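Long-range contacts in flagellin (PDB 4CFI), which probably polymerises into the filament of the bacterial flagellum, as flagellins do, and is studied as a target of the immune response: residues A99-G104 against Q217-L222; V117-S122 against T189-A194; T131-T136 against T151-Q156. All coordinates share one frame; numbering follows the deposited sequence.

Contact 1: A99-G104 against Q217-L222; sequences AKIGGG and QTVSNL
Val219 N donates a nearly straight hydrogen bond to Ile101 O (3.0 Å, N-H...O angle 171°), the donor lying not far from the carbonyl plane, and the side chains of the same two residues meet beside it. CG2 of Val219 comes up to CG1 of Ile101 at 3.9 Å, the two side chains crossing obliquely. Thr218 packs against backbone oxygens: its CB lies 3.4 Å from Ile101 O and its CG2 3.5 Å from Ala99 O. On the flank, Ser220 OG approaches Ala99 CA at 3.5 Å. A second backbone link, Gly103 N to Gln217 O, is weak, and Ser236 OG hydrogen-bonds to both of its atoms. Gly102 and Thr218 form a single beta bridge, and Gly102 and Gly103, both at positive phi, bring bare backbone close to Val219 and Thr218. Behind this shell, Thr218 OG1 and Ser220 OG share a hydrogen bond of 2.7 Å, and both oxygens sit between their own backbone N and carbonyl carbon (chi1 59° and 60°). The paired loops rest on two long helices: Ile101 reaches Leu16 and Val219 reaches Leu20 of helix 2-31, while Val219 also touches Ala240 of helix 227-257, whose Asn239 ND2 donates to Gly103 O.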
loop_
_atom_site.group_PDB
_atom_site.type_symbol
_atom_site.label_atom_id
_atom_site.label_comp_id
_atom_site.label_asym_id
_atom_site.label_seq_id
_atom_site.Cartn_x
_atom_site.Cartn_y
_atom_site.Cartn_z
ATOM N N ALA A 99 -2.332 -6.913 -12.451
ATOM C CA ALA A 99 -3.559 -6.131 -12.313
ATOM C C ALA A 99 -4.366 -6.479 -11.070
ATOM O O ALA A 99 -5.288 -5.739 -10.717
ATOM C CB ALA A 99 -4.418 -6.302 -13.557
ATOM N N LYS A 100 -4.029 -7.606 -10.430
ATOM C CA LYS A 100 -4.831 -8.172 -9.356
ATOM C C LYS A 100 -4.098 -8.242 -8.016
ATOM O O LYS A 100 -4.655 -8.744 -7.046
ATOM C CB LYS A 100 -5.328 -9.573 -9.757
ATOM C CG LYS A 100 -6.231 -9.589 -10.985
ATOM C CD LYS A 100 -7.555 -8.883 -10.741
ATOM C CE LYS A 100 -8.718 -9.641 -11.364
ATOM N NZ LYS A 100 -9.998 -9.277 -10.697
ATOM N N ILE A 101 -2.867 -7.722 -7.950
ATOM C CA ILE A 101 -2.110 -7.669 -6.697
ATOM C C ILE A 101 -1.585 -6.259 -6.473
ATOM O O ILE A 101 -1.510 -5.466 -7.411
ATOM C CB ILE A 101 -0.953 -8.710 -6.641
ATOM C CG1 ILE A 101 0.096 -8.482 -7.751
ATOM C CG2 ILE A 101 -1.531 -10.117 -6.721
ATOM C CD1 ILE A 101 1.324 -9.381 -7.662
ATOM N N GLY A 102 -1.233 -5.954 -5.228
ATOM C CA GLY A 102 -0.959 -4.589 -4.846
ATOM C C GLY A 102 -2.248 -3.803 -4.761
ATOM O O GLY A 102 -3.339 -4.350 -4.618
ATOM N N GLY A 103 -2.140 -2.484 -4.817
ATOM C CA GLY A 103 -3.297 -1.640 -4.562
ATOM C C GLY A 103 -3.788 -1.834 -3.135
ATOM O O GLY A 103 -3.027 -2.179 -2.225
ATOM N N GLY A 104 -5.069 -1.590 -2.943
ATOM C CA GLY A 104 -5.671 -1.696 -1.622
ATOM C C GLY A 104 -5.348 -0.537 -0.707
ATOM O O GLY A 104 -4.958 0.540 -1.164
ATOM N N GLN A 217 -1.880 2.415 -6.798
ATOM C CA GLN A 217 -2.258 1.566 -7.930
ATOM C C GLN A 217 -1.927 0.100 -7.659
ATOM O O GLN A 217 -1.085 -0.203 -6.822
ATOM C CB GLN A 217 -1.524 2.002 -9.202
ATOM C CG GLN A 217 -1.645 3.483 -9.531
ATOM C CD GLN A 217 -0.532 4.332 -8.930
ATOM O OE1 GLN A 217 0.217 3.891 -8.050
ATOM N NE2 GLN A 217 -0.440 5.577 -9.380
ATOM N N THR A 218 -2.561 -0.802 -8.403
ATOM C CA THR A 218 -2.099 -2.193 -8.459
ATOM C C THR A 218 -0.709 -2.242 -9.099
ATOM O O THR A 218 -0.244 -1.277 -9.727
ATOM C CB THR A 218 -3.072 -3.100 -9.250
ATOM O OG1 THR A 218 -3.221 -2.610 -10.583
ATOM C CG2 THR A 218 -4.457 -3.152 -8.538
ATOM N N VAL A 219 -0.030 -3.375 -8.949
ATOM C CA VAL A 219 1.341 -3.518 -9.472
ATOM C C VAL A 219 1.384 -3.150 -10.964
ATOM O O VAL A 219 2.317 -2.498 -11.416
ATOM C CB VAL A 219 1.883 -4.923 -9.185
ATOM C CG1 VAL A 219 3.195 -5.146 -9.926
ATOM C CG2 VAL A 219 2.063 -5.110 -7.680
ATOM N N SER A 220 0.347 -3.523 -11.712
ATOM C CA SER A 220 0.266 -3.237 -13.146
ATOM C C SER A 220 0.489 -1.782 -13.514
ATOM O O SER A 220 1.105 -1.496 -14.539
ATOM C CB SER A 220 -1.094 -3.685 -13.694
ATOM O OG SER A 220 -2.167 -3.008 -13.053
ATOM N N ASN A 221 -0.009 -0.862 -12.684
ATOM C CA ASN A 221 -0.003 0.558 -13.012
ATOM C C ASN A 221 0.953 1.389 -12.157
ATOM O O ASN A 221 0.814 2.617 -12.109
ATOM C CB ASN A 221 -1.433 1.132 -12.969
ATOM C CG ASN A 221 -2.270 0.731 -14.184
ATOM O OD1 ASN A 221 -3.439 0.382 -14.054
ATOM N ND2 ASN A 221 -1.684 0.805 -15.372
ATOM N N LEU A 222 1.960 0.757 -11.539
ATOM C CA LEU A 222 2.971 1.498 -10.805
ATOM C C LEU A 222 3.905 2.261 -11.726
ATOM O O LEU A 222 4.324 1.770 -12.776
ATOM C CB LEU A 222 3.780 0.569 -9.914
ATOM C CG LEU A 222 2.959 -0.084 -8.790
ATOM C CD1 LEU A 222 3.835 -1.034 -8.000
ATOM C CD2 LEU A 222 2.329 0.973 -7.884
#

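Contact 2: V117-S122 against T189-A194; sequences VAIDSS and TSATSA
Val117 meets Ala191 beside the one direct hydrogen bond between their segments. Its CB lies 3.3 Å from Ala191 O, and CG1, anti to the carbonyl carbon of Val117 (chi1 -60°), stays near that oxygen and lies 4.1 Å from Ala191 CB. CG1 also comes within 4.5 Å of Thr192 CG2, a looser touch. Ala191 O accepts from Ala118 N at 2.9 Å, the donor standing nearly along the C=O axis (163°). Two residues after Val117, Ile119 also turns a branch to Ala191: its CG2 rests on Ala191 CA at 3.6 Å, close to Ser190 O as well.

Strand 111-119 is an outermost strand of the three-stranded antiparallel sheet of the D2 region, and here the chain preceding helix 197-213 lies against it. Its neighbour within the sheet is strand 135-142, to which Val117 and Ile119 are bonded through their backbones. Val166 of helix 160-167 touches both Ile119 and Ala191.

On the flank, the methyl carbons CB of Ala118 and CB of Ala194 meet at 4.1 Å. Near them a water joins the backbones of the strand and of residues 189-194: it donates to Ala118 O and to Ser190 O, and it accepts from Ala194 N at 2.9 Å.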
loop_
_atom_site.group_PDB
_atom_site.type_symbol
_atom_site.label_atom_id
_atom_site.label_comp_id
_atom_site.label_asym_id
_atom_site.label_seq_id
_atom_site.Cartn_x
_atom_site.Cartn_y
_atom_site.Cartn_z
ATOM N N VAL A 117 1.960 23.710 9.213
ATOM C CA VAL A 117 0.741 24.415 9.605
ATOM C C VAL A 117 1.078 25.474 10.659
ATOM O O VAL A 117 2.220 25.595 11.088
ATOM C CB VAL A 117 -0.332 23.448 10.174
ATOM C CG1 VAL A 117 -0.707 22.414 9.128
ATOM C CG2 VAL A 117 0.117 22.797 11.479
ATOM N N ALA A 118 0.070 26.242 11.061
ATOM C CA ALA A 118 0.220 27.265 12.101
ATOM C C ALA A 118 -1.100 27.398 12.843
ATOM O O ALA A 118 -1.958 28.201 12.460
ATOM C CB ALA A 118 0.653 28.608 11.509
ATOM N N ILE A 119 -1.288 26.571 13.871
ATOM C CA ILE A 119 -2.546 26.476 14.593
ATOM C C ILE A 119 -2.325 26.411 16.094
ATOM O O ILE A 119 -1.234 26.058 16.562
ATOM C CB ILE A 119 -3.404 25.262 14.130
ATOM C CG1 ILE A 119 -2.705 23.939 14.441
ATOM C CG2 ILE A 119 -3.777 25.393 12.651
ATOM C CD1 ILE A 119 -3.442 22.694 13.973
ATOM N N ASP A 120 -3.366 26.754 16.849
ATOM C CA ASP A 120 -3.356 26.558 18.283
ATOM C C ASP A 120 -3.840 25.157 18.661
ATOM O O ASP A 120 -4.097 24.309 17.803
ATOM C CB ASP A 120 -4.126 27.703 18.995
ATOM C CG ASP A 120 -5.632 27.662 18.810
ATOM O OD1 ASP A 120 -6.162 26.642 18.352
ATOM O OD2 ASP A 120 -6.268 28.707 19.116
ATOM N N SER A 121 -3.952 24.898 19.959
ATOM C CA SER A 121 -4.282 23.547 20.427
ATOM C C SER A 121 -5.716 23.127 20.089
ATOM O O SER A 121 -6.047 21.941 20.187
ATOM C CB SER A 121 -4.030 23.424 21.934
ATOM O OG SER A 121 -4.879 24.296 22.683
ATOM N N SER A 122 -6.565 24.083 19.719
ATOM C CA SER A 122 -7.933 23.813 19.283
ATOM C C SER A 122 -8.088 23.726 17.763
ATOM O O SER A 122 -9.195 23.518 17.278
ATOM C CB SER A 122 -8.902 24.887 19.799
ATOM O OG SER A 122 -8.903 24.944 21.207
ATOM N N THR A 189 -8.674 25.696 5.716
ATOM C CA THR A 189 -7.945 26.907 5.344
ATOM C C THR A 189 -7.252 27.520 6.577
ATOM O O THR A 189 -6.160 28.099 6.459
ATOM C CB THR A 189 -8.841 27.920 4.626
ATOM O OG1 THR A 189 -9.959 28.206 5.460
ATOM C CG2 THR A 189 -9.323 27.363 3.276
ATOM N N SER A 190 -7.879 27.399 7.745
ATOM C CA SER A 190 -7.301 27.925 8.978
ATOM C C SER A 190 -5.970 27.279 9.345
ATOM O O SER A 190 -5.200 27.864 10.091
ATOM C CB SER A 190 -8.284 27.788 10.140
ATOM O OG SER A 190 -9.367 28.687 9.999
ATOM N N ALA A 191 -5.712 26.069 8.858
ATOM C CA ALA A 191 -4.439 25.406 9.162
ATOM C C ALA A 191 -3.220 26.133 8.599
ATOM O O ALA A 191 -2.128 26.008 9.169
ATOM C CB ALA A 191 -4.460 23.969 8.667
ATOM N N THR A 192 -3.385 26.865 7.485
ATOM C CA THR A 192 -2.247 27.509 6.834
ATOM C C THR A 192 -2.457 28.993 6.530
ATOM O O THR A 192 -1.587 29.612 5.920
ATOM C CB THR A 192 -1.861 26.779 5.536
ATOM O OG1 THR A 192 -2.940 26.924 4.608
ATOM C CG2 THR A 192 -1.514 25.292 5.779
ATOM N N SER A 193 -3.590 29.561 6.925
ATOM C CA SER A 193 -3.883 30.954 6.552
ATOM C C SER A 193 -2.884 31.941 7.129
ATOM O O SER A 193 -2.681 33.007 6.552
ATOM C CB SER A 193 -5.305 31.351 6.937
ATOM O OG SER A 193 -5.518 31.172 8.321
ATOM N N ALA A 194 -2.236 31.574 8.230
ATOM C CA ALA A 194 -1.254 32.462 8.837
ATOM C C ALA A 194 0.118 32.396 8.177
ATOM O O ALA A 194 1.000 33.208 8.503
ATOM C CB ALA A 194 -1.129 32.153 10.320
HETATM O O HOH W 1 -2.723 29.279 9.939
#

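Contact 3: T131-T136 against T151-Q156; sequences TGQETT and TDQNNQ
Gln153 reaches from the loop after strand 148-152 to the backbone of Thr136 and Glu134, at the end of the beta hairpin formed by strands 135-142 and 148-152. The hairpin makes up two of the three strands in the antiparallel sheet of the D2 region, and the contact lies at its open end, where a type I beta turn from Asp152 to Asn155 leads the chain away.

Direct hydrogen bonds across the segments both involve the Gln153 amide. Thr136 N donates to Gln153 OE1 at 2.9 Å, nearly straight but from 57° above the carbonyl plane, and OE1 takes a further weak bond from Gln137 N. From the same amide, NE2 makes a weak bond to Glu134 O. The chain bends at chi2 (-77°), which sets CD back toward Thr136.

Side-chain packing accompanies these bonds. Thr136 OG1 lies 3.5 Å from Gln153 CG, the side chains crossing at about a right angle, and Thr135 CG2 packs on Asp152 CB at 4.0 Å.

A water adds an indirect link: it is bonded to Thr135 OG1 at 2.8 Å, donates to Asp152 OD2 at 2.7 Å and accepts a weak bond from Gln153 NE2. The other carboxylate oxygen serves its own turn. Asp152 OD1 accepts from Asn154 N, an Asx turn, and from Gln156 N at 2.9 Å, the two donors arriving from opposite faces of the carboxylate plane.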
loop_
_atom_site.group_PDB
_atom_site.type_symbol
_atom_site.label_atom_id
_atom_site.label_comp_id
_atom_site.label_asym_id
_atom_site.label_seq_id
_atom_site.Cartn_x
_atom_site.Cartn_y
_atom_site.Cartn_z
ATOM N N THR A 131 -2.558 31.809 22.589
ATOM C CA THR A 131 -1.806 31.427 23.784
ATOM C C THR A 131 -1.650 29.909 23.792
ATOM O O THR A 131 -2.237 29.189 22.973
ATOM C CB THR A 131 -2.500 31.866 25.075
ATOM O OG1 THR A 131 -3.878 31.522 24.991
ATOM C CG2 THR A 131 -2.360 33.364 25.286
ATOM N N GLY A 132 -0.849 29.420 24.733
ATOM C CA GLY A 132 -0.456 28.030 24.747
ATOM C C GLY A 132 0.612 27.767 23.711
ATOM O O GLY A 132 1.320 28.674 23.284
ATOM N N GLN A 133 0.713 26.506 23.320
ATOM C CA GLN A 133 1.705 26.047 22.364
ATOM C C GLN A 133 1.137 26.100 20.949
ATOM O O GLN A 133 -0.031 25.775 20.727
ATOM C CB GLN A 133 2.118 24.597 22.687
ATOM C CG GLN A 133 3.075 23.940 21.700
ATOM C CD GLN A 133 3.481 22.545 22.135
ATOM O OE1 GLN A 133 4.549 22.357 22.720
ATOM N NE2 GLN A 133 2.628 21.560 21.872
ATOM N N GLU A 134 1.983 26.464 19.987
ATOM C CA GLU A 134 1.633 26.428 18.557
ATOM C C GLU A 134 1.978 25.052 17.973
ATOM O O GLU A 134 3.068 24.507 18.212
ATOM C CB GLU A 134 2.377 27.516 17.777
ATOM C CG GLU A 134 1.952 27.651 16.320
ATOM C CD GLU A 134 2.710 28.710 15.528
ATOM O OE1 GLU A 134 3.607 29.347 16.117
ATOM O OE2 GLU A 134 2.391 28.910 14.317
ATOM N N THR A 135 1.030 24.490 17.231
ATOM C CA THR A 135 1.299 23.338 16.392
ATOM C C THR A 135 1.796 23.831 15.043
ATOM O O THR A 135 1.118 24.624 14.387
ATOM C CB THR A 135 0.037 22.478 16.218
ATOM O OG1 THR A 135 -0.372 21.981 17.505
ATOM C CG2 THR A 135 0.260 21.322 15.269
ATOM N N THR A 136 2.964 23.352 14.640
ATOM C CA THR A 136 3.664 23.820 13.449
ATOM C C THR A 136 3.805 22.749 12.356
ATOM O O THR A 136 4.125 23.083 11.206
ATOM C CB THR A 136 5.052 24.373 13.784
ATOM O OG1 THR A 136 5.801 23.336 14.425
ATOM C CG2 THR A 136 4.939 25.601 14.726
ATOM N N THR A 151 -0.415 13.318 14.403
ATOM C CA THR A 151 0.463 13.792 15.464
ATOM C C THR A 151 1.040 15.160 15.063
ATOM O O THR A 151 1.045 15.542 13.896
ATOM C CB THR A 151 1.600 12.809 15.800
ATOM O OG1 THR A 151 2.476 12.738 14.680
ATOM C CG2 THR A 151 1.055 11.432 16.194
ATOM N N ASP A 152 1.547 15.873 16.072
ATOM C CA ASP A 152 2.154 17.184 15.879
ATOM C C ASP A 152 3.675 17.069 15.650
ATOM O O ASP A 152 4.236 15.967 15.495
ATOM C CB ASP A 152 1.812 18.126 17.055
ATOM C CG ASP A 152 2.440 17.734 18.380
ATOM O OD1 ASP A 152 3.417 16.950 18.432
ATOM O OD2 ASP A 152 1.915 18.251 19.405
ATOM N N GLN A 153 4.335 18.226 15.599
ATOM C CA GLN A 153 5.754 18.295 15.284
ATOM C C GLN A 153 6.605 17.570 16.309
ATOM O O GLN A 153 7.764 17.250 16.012
ATOM C CB GLN A 153 6.224 19.758 15.161
ATOM C CG GLN A 153 6.198 20.561 16.439
ATOM C CD GLN A 153 4.832 21.044 16.866
ATOM O OE1 GLN A 153 3.862 21.008 16.112
ATOM N NE2 GLN A 153 4.761 21.590 18.049
ATOM N N ASN A 154 6.068 17.368 17.514
ATOM C CA ASN A 154 6.772 16.628 18.553
ATOM C C ASN A 154 6.247 15.207 18.729
ATOM O O ASN A 154 6.511 14.564 19.744
ATOM C CB ASN A 154 6.734 17.395 19.877
ATOM C CG ASN A 154 7.423 18.737 19.770
ATOM O OD1 ASN A 154 8.448 18.871 19.089
ATOM N ND2 ASN A 154 6.820 19.749 20.361
ATOM N N ASN A 155 5.534 14.716 17.722
ATOM C CA ASN A 155 5.022 13.347 17.708
ATOM C C ASN A 155 3.958 13.077 18.767
ATOM O O ASN A 155 3.704 11.917 19.091
ATOM C CB ASN A 155 6.162 12.318 17.790
ATOM C CG ASN A 155 7.181 12.524 16.705
ATOM O OD1 ASN A 155 8.415 12.668 16.946
ATOM N ND2 ASN A 155 6.699 12.547 15.495
ATOM N N GLN A 156 3.291 14.122 19.259
ATOM C CA GLN A 156 2.168 13.955 20.197
ATOM C C GLN A 156 0.862 13.977 19.418
ATOM O O GLN A 156 0.683 14.774 18.505
ATOM C CB GLN A 156 2.133 15.065 21.250
ATOM C CG GLN A 156 3.474 15.284 21.954
ATOM C CD GLN A 156 4.092 13.998 22.474
ATOM O OE1 GLN A 156 5.216 13.592 22.079
ATOM N NE2 GLN A 156 3.390 13.358 23.363
HETATM O O HOH W 2 1.584 20.969 19.165
#

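Contacts 2 and 3 belong to one sheet, their centres 11 Å apart, whereas contact 1 lies about 36 Å (centre to centre) from each. Strands 111-119 and 135-142 join the two directly: Ile119 O lies 2.8 Å from Thr135 N and Val117 N 3.0 Å from Thr136 O, both probable hydrogen bonds. Contact 2 is the buried one, with apolar Val, Ile and Ala side chains around one direct backbone bond and a water that joins main-chain atoms. Contact 3, partly buried at the hairpin's end, relies instead on a side-chain amide and carboxylate. Contact 1, also partly buried, pairs two loops against long helices near the chain's centre, and its direct hydrogen bonds are wholly backbone to backbone.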